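Mevalonate kinase, putative (Leishmania major, PDB 2HFS) probably catalyses the ATP-dependent phosphorylation of (R)-mevalonate to (R)-5-phosphomevalonate on the mevalonate route to isoprenoid precursors such as isopentenyl diphosphate. Local coordinates at residues His28-His32 / Val204-His209; Leu106-Ile112 / Ile319-Thr323; Asp260-Leu266 / Leu283-Gly289. One frame throughout, in Å; residues are numbered along the deposited sequence.

Contact 1. Residues His28-His32 / Val204-His209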
# COMPACT_ATOMS: atom_id res chain seq x y z
N HIS A 28 -11.72 3.22 5.26
CA HIS A 28 -12.89 4.07 5.56
C HIS A 28 -13.34 4.11 7.01
O HIS A 28 -13.53 5.19 7.58
CB HIS A 28 -14.05 3.78 4.59
CG HIS A 28 -13.74 4.20 3.19
ND1 HIS A 28 -13.73 5.52 2.80
CD2 HIS A 28 -13.38 3.48 2.10
CE1 HIS A 28 -13.38 5.59 1.52
NE2 HIS A 28 -13.15 4.37 1.08
N PHE A 29 -13.50 2.95 7.64
CA PHE A 29 -13.94 2.90 9.04
C PHE A 29 -12.86 3.40 10.00
O PHE A 29 -13.16 3.95 11.08
CB PHE A 29 -14.39 1.49 9.41
CG PHE A 29 -15.62 1.05 8.66
CD1 PHE A 29 -15.55 0.10 7.65
CD2 PHE A 29 -16.87 1.61 8.96
CE1 PHE A 29 -16.69 -0.29 6.95
CE2 PHE A 29 -18.03 1.20 8.28
CZ PHE A 29 -17.93 0.25 7.26
N VAL A 30 -11.61 3.22 9.59
CA VAL A 30 -10.45 3.73 10.32
C VAL A 30 -10.48 5.26 10.51
O VAL A 30 -10.03 5.78 11.54
CB VAL A 30 -9.14 3.29 9.61
CG1 VAL A 30 -9.02 3.93 8.20
CG2 VAL A 30 -7.93 3.60 10.46
N VAL A 31 -11.01 5.97 9.51
CA VAL A 31 -11.21 7.42 9.57
C VAL A 31 -12.07 7.80 10.79
O VAL A 31 -11.92 8.89 11.34
CB VAL A 31 -11.84 7.93 8.25
CG1 VAL A 31 -12.26 9.40 8.32
CG2 VAL A 31 -10.86 7.70 7.10
N HIS A 32 -12.92 6.87 11.22
CA HIS A 32 -13.88 7.12 12.30
C HIS A 32 -13.50 6.42 13.60
O HIS A 32 -14.32 6.31 14.53
CB HIS A 32 -15.29 6.77 11.82
CG HIS A 32 -15.71 7.58 10.64
ND1 HIS A 32 -16.50 8.70 10.75
CD2 HIS A 32 -15.37 7.48 9.33
CE1 HIS A 32 -16.67 9.23 9.55
NE2 HIS A 32 -15.98 8.53 8.68
N VAL A 204 -14.14 10.32 -1.84
CA VAL A 204 -14.90 9.17 -1.35
C VAL A 204 -15.05 9.27 0.17
O VAL A 204 -16.14 9.05 0.72
CB VAL A 204 -14.21 7.84 -1.78
CG1 VAL A 204 -14.96 6.65 -1.21
CG2 VAL A 204 -14.13 7.74 -3.32
N VAL A 205 -13.95 9.59 0.85
CA VAL A 205 -13.95 9.73 2.32
C VAL A 205 -14.95 10.79 2.75
O VAL A 205 -15.63 10.63 3.74
CB VAL A 205 -12.53 10.03 2.90
CG1 VAL A 205 -12.60 10.55 4.33
CG2 VAL A 205 -11.63 8.77 2.86
N ASN A 206 -15.05 11.87 1.98
CA ASN A 206 -16.03 12.92 2.29
C ASN A 206 -17.48 12.53 2.01
O ASN A 206 -18.39 12.88 2.77
CB ASN A 206 -15.63 14.23 1.63
CG ASN A 206 -14.30 14.74 2.15
OD1 ASN A 206 -14.02 14.66 3.35
ND2 ASN A 206 -13.47 15.27 1.25
N ASP A 207 -17.69 11.75 0.95
CA ASP A 207 -18.99 11.10 0.73
C ASP A 207 -19.39 10.24 1.93
O ASP A 207 -20.56 10.24 2.32
CB ASP A 207 -18.98 10.23 -0.54
CG ASP A 207 -19.15 11.04 -1.81
OD1 ASP A 207 -19.27 12.28 -1.73
OD2 ASP A 207 -19.15 10.52 -2.94
N VAL A 208 -18.44 9.52 2.51
CA VAL A 208 -18.72 8.70 3.70
C VAL A 208 -19.07 9.59 4.90
O VAL A 208 -20.00 9.29 5.66
CB VAL A 208 -17.58 7.68 4.01
CG1 VAL A 208 -17.91 6.82 5.24
CG2 VAL A 208 -17.33 6.78 2.82
N HIS A 209 -18.35 10.71 5.06
CA HIS A 209 -18.65 11.65 6.16
C HIS A 209 -20.07 12.17 6.06
O HIS A 209 -20.79 12.26 7.06
CB HIS A 209 -17.72 12.86 6.12
CG HIS A 209 -16.40 12.65 6.78
ND1 HIS A 209 -16.27 12.32 8.12
CD2 HIS A 209 -15.14 12.79 6.31
CE1 HIS A 209 -14.99 12.22 8.43
NE2 HIS A 209 -14.28 12.51 7.35
O HOH W 1 -15.41 9.34 6.37

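Contact 2. Residues Leu106-Ile112 / Ile319-Thr323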
# COMPACT_ATOMS: atom_id res chain seq x y z
N LEU A 106 7.62 -4.77 -7.73
CA LEU A 106 6.32 -4.13 -7.46
C LEU A 106 5.77 -3.41 -8.69
O LEU A 106 6.49 -2.68 -9.34
CB LEU A 106 6.40 -3.16 -6.29
CG LEU A 106 5.10 -2.55 -5.76
CD1 LEU A 106 4.21 -3.64 -5.22
CD2 LEU A 106 5.39 -1.50 -4.66
N VAL A 107 4.47 -3.58 -8.96
CA VAL A 107 3.81 -2.91 -10.09
C VAL A 107 3.05 -1.66 -9.61
O VAL A 107 1.96 -1.77 -9.06
CB VAL A 107 2.82 -3.88 -10.83
CG1 VAL A 107 1.95 -3.14 -11.91
CG2 VAL A 107 3.57 -5.06 -11.42
N PRO A 108 3.59 -0.46 -9.83
CA PRO A 108 2.86 0.75 -9.46
C PRO A 108 1.54 0.84 -10.19
O PRO A 108 1.47 0.62 -11.41
CB PRO A 108 3.79 1.89 -9.91
CG PRO A 108 5.16 1.28 -9.86
CD PRO A 108 4.90 -0.13 -10.43
N SER A 109 0.50 1.08 -9.40
CA SER A 109 -0.89 1.16 -9.82
C SER A 109 -1.62 1.76 -8.63
O SER A 109 -1.18 1.58 -7.50
CB SER A 109 -1.43 -0.24 -10.12
OG SER A 109 -2.73 -0.20 -10.68
N SER A 110 -2.72 2.47 -8.86
CA SER A 110 -3.50 3.02 -7.76
C SER A 110 -3.90 1.95 -6.72
O SER A 110 -4.39 0.88 -7.08
CB SER A 110 -4.74 3.74 -8.32
OG SER A 110 -5.54 4.24 -7.29
N GLY A 111 -3.66 2.25 -5.45
CA GLY A 111 -4.09 1.39 -4.33
C GLY A 111 -3.01 0.54 -3.66
O GLY A 111 -3.18 0.04 -2.53
N ILE A 112 -1.89 0.37 -4.36
CA ILE A 112 -0.81 -0.53 -3.93
C ILE A 112 0.28 0.18 -3.09
O ILE A 112 1.30 -0.45 -2.71
CB ILE A 112 -0.19 -1.20 -5.15
CG1 ILE A 112 0.33 -2.60 -4.80
CG2 ILE A 112 0.91 -0.31 -5.75
CD1 ILE A 112 -0.77 -3.61 -4.32
N ILE A 319 -3.72 -8.45 -12.96
CA ILE A 319 -3.74 -9.48 -11.92
C ILE A 319 -2.32 -9.74 -11.45
O ILE A 319 -1.42 -9.99 -12.25
CB ILE A 319 -4.40 -10.80 -12.41
CG1 ILE A 319 -5.78 -10.52 -13.02
CG2 ILE A 319 -4.50 -11.80 -11.24
CD1 ILE A 319 -6.34 -11.66 -13.95
N TRP A 320 -2.14 -9.68 -10.14
CA TRP A 320 -0.83 -9.82 -9.54
C TRP A 320 -0.88 -10.89 -8.45
O TRP A 320 -1.90 -11.05 -7.76
CB TRP A 320 -0.36 -8.48 -8.96
CG TRP A 320 -0.39 -7.36 -9.97
CD1 TRP A 320 0.31 -7.30 -11.16
CD2 TRP A 320 -1.16 -6.15 -9.89
NE1 TRP A 320 0.02 -6.12 -11.81
CE2 TRP A 320 -0.88 -5.39 -11.06
CE3 TRP A 320 -2.06 -5.62 -8.95
CZ2 TRP A 320 -1.45 -4.14 -11.30
CZ3 TRP A 320 -2.64 -4.38 -9.19
CH2 TRP A 320 -2.34 -3.65 -10.36
N ARG A 321 0.20 -11.64 -8.33
CA ARG A 321 0.38 -12.57 -7.22
C ARG A 321 1.32 -11.88 -6.26
O ARG A 321 2.49 -11.67 -6.57
CB ARG A 321 1.00 -13.89 -7.67
CG ARG A 321 0.22 -14.60 -8.75
CD ARG A 321 0.94 -15.81 -9.32
NE ARG A 321 0.36 -16.24 -10.59
CZ ARG A 321 -0.30 -17.37 -10.75
NH1 ARG A 321 -0.45 -18.20 -9.72
NH2 ARG A 321 -0.80 -17.70 -11.94
N TYR A 322 0.80 -11.52 -5.10
CA TYR A 322 1.62 -10.87 -4.09
C TYR A 322 1.58 -11.73 -2.83
O TYR A 322 0.70 -12.58 -2.68
CB TYR A 322 1.10 -9.45 -3.82
CG TYR A 322 1.39 -8.42 -4.93
CD1 TYR A 322 0.56 -7.32 -5.12
CD2 TYR A 322 2.50 -8.56 -5.76
CE1 TYR A 322 0.83 -6.36 -6.13
CE2 TYR A 322 2.78 -7.63 -6.77
CZ TYR A 322 1.95 -6.52 -6.94
OH TYR A 322 2.23 -5.58 -7.91
N THR A 323 2.55 -11.55 -1.94
CA THR A 323 2.56 -12.31 -0.68
C THR A 323 2.89 -11.45 0.53
O THR A 323 3.58 -10.42 0.43
CB THR A 323 3.56 -13.50 -0.70
OG1 THR A 323 4.89 -13.00 -0.82
CG2 THR A 323 3.38 -14.41 -1.93
O HOH W 2 0.30 -3.59 -8.08

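Contact 3. Residues Asp260-Leu266 / Leu283-Gly289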
# COMPACT_ATOMS: atom_id res chain seq x y z
N ASP A 260 -21.43 2.40 0.48
CA ASP A 260 -21.41 2.79 -0.92
C ASP A 260 -20.00 3.12 -1.44
O ASP A 260 -19.82 4.15 -2.12
CB ASP A 260 -22.36 3.98 -1.11
CG ASP A 260 -22.56 4.36 -2.56
OD1 ASP A 260 -22.60 3.45 -3.41
OD2 ASP A 260 -22.69 5.55 -2.92
N VAL A 261 -19.01 2.30 -1.09
CA VAL A 261 -17.66 2.49 -1.66
C VAL A 261 -17.21 1.37 -2.60
O VAL A 261 -16.06 1.35 -3.02
CB VAL A 261 -16.57 2.79 -0.58
CG1 VAL A 261 -16.94 4.04 0.26
CG2 VAL A 261 -16.31 1.58 0.33
N SER A 262 -18.10 0.45 -2.94
CA SER A 262 -17.78 -0.53 -4.00
C SER A 262 -18.20 0.01 -5.37
O SER A 262 -18.53 1.19 -5.50
CB SER A 262 -18.36 -1.92 -3.72
OG SER A 262 -17.89 -2.87 -4.69
N CYS A 263 -18.16 -0.85 -6.39
CA CYS A 263 -18.62 -0.55 -7.74
C CYS A 263 -18.78 -1.85 -8.56
O CYS A 263 -18.28 -2.90 -8.16
CB CYS A 263 -17.66 0.44 -8.42
SG CYS A 263 -16.06 -0.27 -8.88
N ARG A 264 -19.45 -1.78 -9.71
CA ARG A 264 -19.68 -2.94 -10.58
C ARG A 264 -18.41 -3.76 -10.86
O ARG A 264 -18.43 -5.00 -10.80
CB ARG A 264 -20.30 -2.47 -11.91
CG ARG A 264 -20.49 -3.55 -12.96
CD ARG A 264 -20.78 -2.99 -14.38
NE ARG A 264 -19.58 -2.41 -15.00
CZ ARG A 264 -19.57 -1.54 -16.01
NH1 ARG A 264 -20.71 -1.09 -16.54
NH2 ARG A 264 -18.41 -1.08 -16.47
N GLU A 265 -17.32 -3.06 -11.16
CA GLU A 265 -16.05 -3.70 -11.51
C GLU A 265 -15.47 -4.44 -10.31
O GLU A 265 -15.01 -5.58 -10.44
CB GLU A 265 -15.05 -2.67 -12.05
CG GLU A 265 -15.44 -2.08 -13.40
CD GLU A 265 -16.38 -0.89 -13.27
OE1 GLU A 265 -16.69 -0.48 -12.13
OE2 GLU A 265 -16.80 -0.35 -14.32
N LEU A 266 -15.51 -3.81 -9.15
CA LEU A 266 -15.07 -4.48 -7.93
C LEU A 266 -15.94 -5.69 -7.61
O LEU A 266 -15.43 -6.74 -7.23
CB LEU A 266 -15.04 -3.49 -6.76
CG LEU A 266 -13.86 -2.50 -6.79
CD1 LEU A 266 -14.07 -1.44 -5.73
CD2 LEU A 266 -12.53 -3.22 -6.60
N LEU A 283 -12.76 -5.41 -1.81
CA LEU A 283 -12.08 -4.20 -2.26
C LEU A 283 -11.00 -3.85 -1.24
O LEU A 283 -11.12 -4.19 -0.07
CB LEU A 283 -13.04 -3.03 -2.42
CG LEU A 283 -13.77 -2.39 -1.24
CD1 LEU A 283 -12.96 -1.33 -0.42
CD2 LEU A 283 -15.02 -1.73 -1.86
N SER A 284 -9.96 -3.17 -1.69
CA SER A 284 -8.87 -2.78 -0.79
C SER A 284 -8.56 -1.31 -0.99
O SER A 284 -8.14 -0.91 -2.06
CB SER A 284 -7.61 -3.60 -1.09
OG SER A 284 -6.54 -3.17 -0.26
N GLY A 285 -8.78 -0.51 0.06
CA GLY A 285 -8.42 0.90 0.01
C GLY A 285 -9.62 1.77 -0.27
O GLY A 285 -10.69 1.56 0.30
N THR A 286 -9.44 2.74 -1.16
CA THR A 286 -10.44 3.79 -1.40
C THR A 286 -11.76 3.23 -1.92
O THR A 286 -12.82 3.71 -1.55
CB THR A 286 -9.88 4.85 -2.37
OG1 THR A 286 -8.79 5.52 -1.74
CG2 THR A 286 -10.90 5.97 -2.66
N GLY A 287 -11.68 2.21 -2.77
CA GLY A 287 -12.85 1.65 -3.42
C GLY A 287 -13.28 2.49 -4.60
O GLY A 287 -12.58 3.45 -4.98
N ARG A 288 -14.44 2.14 -5.18
CA ARG A 288 -15.01 2.82 -6.36
C ARG A 288 -14.01 2.81 -7.51
O ARG A 288 -13.88 3.79 -8.26
CB ARG A 288 -15.46 4.25 -6.03
CG ARG A 288 -16.42 4.38 -4.84
CD ARG A 288 -17.00 5.78 -4.70
NE ARG A 288 -18.13 5.84 -3.77
CZ ARG A 288 -18.59 6.97 -3.22
NH1 ARG A 288 -18.02 8.13 -3.50
NH2 ARG A 288 -19.63 6.93 -2.38
N GLY A 289 -13.27 1.71 -7.63
CA GLY A 289 -12.13 1.63 -8.53
C GLY A 289 -10.95 1.03 -7.79
O GLY A 289 -11.13 0.35 -6.77
O HOH W 3 -21.73 8.29 -1.18

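Contact 1. Residues His28-His32 / Val204-His209
H28 and V205 bring the backbones of 28-32 and 204-209 closest, their CA atoms 6.6 Å apart, while H32 CA and H209 CA at the other end stand 9.0 Å apart. The first segment, in the loop between strands 17-25 and 36-52 and with a 3-10 turn at V30-V31, docks on helix 201-214, which follows strand 188-194 and turns V204, V205, V208 and H209 to the loop. Across this widening gap it is mostly rings that meet methyl groups. The H28 ring, placed by a CG that sits beside the backbone N (chi1 -67°), crosses V204 at about a right angle, with H28 CE1 only 3.3 Å from V204 CG1. V205 CG2 and V208 CG2 lie against the same ring obliquely, and H28 NE2 is hydrogen-bonded to T286 O. Further along, V31 CG1 packs 3.8 Å from H209 NE2. The H32 and H209 rings meet at 54°, neither stacked nor edge-to-face, with H32 CE1 3.4 Å from H209 ND1. A water lies in the plane of the H32 ring, unusually close to H32 NE2, and donates to V205 O over 2.9 Å; it rests over the centre of one face of the H209 ring. The chemistry is thus of valine methyls packed against imidazoles, with two polar links from H32 to the helix, ND1 hydrogen-bonded to K212 NZ and NE2 joined through water to V205 O.

Contact 2. Residues Leu106-Ile112 / Ile319-Thr323
Y322 and W320 reach from the edge strand 318-324 to V107 and its neighbours, so that the C-terminal sheet of this GHMP kinase fold touches the loop between strand 97-103 and helix 114-130. The run from P108 to I112, with a type II turn over S109-I112, opens the serine- and glycine-rich motif that in this family typically leads into the nucleotide phosphate site. From Y322 CB, a CG set beside the backbone N (chi1 -73°) sends the ring across to the loop. One face is met near its rim by W320 CB of the same strand. I112 CD1 comes obliquely to Y322 CD1 and then CE1, 3.7 Å from CE1. Y322 CZ has L106 CD1 at 4.0 Å, the leucine crossing the tyrosine at about a right angle. At the tip, Y322 OH accepts a hydrogen bond from the backbone V107 N (3.2 Å, 155°) and pairs with a water at 2.8 Å; this water lies in the plane of the Y322 ring and donates to V107 O. The hydroxyl therefore joins both polar backbone groups of V107, one directly and one through solvent. V107 CB also lies over one face of the W320 indole, toward the rim, in an off-centre CH-pi contact 4.1 Å from the centroid of the five-membered ring. S109 OG lies at the indole edge, 3.5 Å from W320 CH2.

Contact 3. Residues Asp260-Leu266 / Leu283-Gly289
D260 O takes two donors from a single arginine: R288 NE at 2.9 Å and R288 NH2 at 2.8 Å. This carbonyl lies at the end of helix 242-258, where D260, with positive phi, is the C-prime residue of a Schellman motif (V261 N to C256 O, D260 N to R257 O). R288 belongs to the L-S-G-T-G-R-G-G run, a glycine-rich signature of the GHMP kinases. The R288 side chain, extended from CG to NE, lets the guanidinium meet D260 O edge-on, in its own plane. D260 OD2 adds a salt bridge to R288 NH2 at 3.4 Å, a water accepts from NH2 and makes a weak bond to D260 OD2, and NH1 pairs with D207; the acidic partners probably steady the arginine's charge. One residue on, V261 O receives a weak bond from R288 N and a CA-H...O contact from G287 CA at 3.2 Å, an approach open because G287 has no side chain there. At the start of helix 264-275, L266 CD1 packs on L283 CB and reaches 3.6 Å from G289 O. C263 is the N-cap of this helix: its SG lies 3.6 Å from G289 N and accepts from L266 N, a capping bond at 165°.

In the fold
Contacts 1 and 3 form one patch, their centres 13 Å apart, where V204 of helix 201-214 packs on V261 between helices 242-258 and 264-275. Contact 2 stands apart: its centre is about 24 Å from that of contact 1 and 16 Å from that of contact 3, its nearest atoms about 5 Å short of contact 3. Contacts 2 and 3 reach the two outermost strands of the same four-stranded antiparallel sheet, 318-324 and 280-284. Along the chain, contacts 1 and 2 interleave, while contact 3 falls between the halves of contact 2. Loops 28-32 and 106-112 thus tie early chain to the C-terminal half, which holds contact 3; D207-R288 and H28-T286 link contacts 1 and 3.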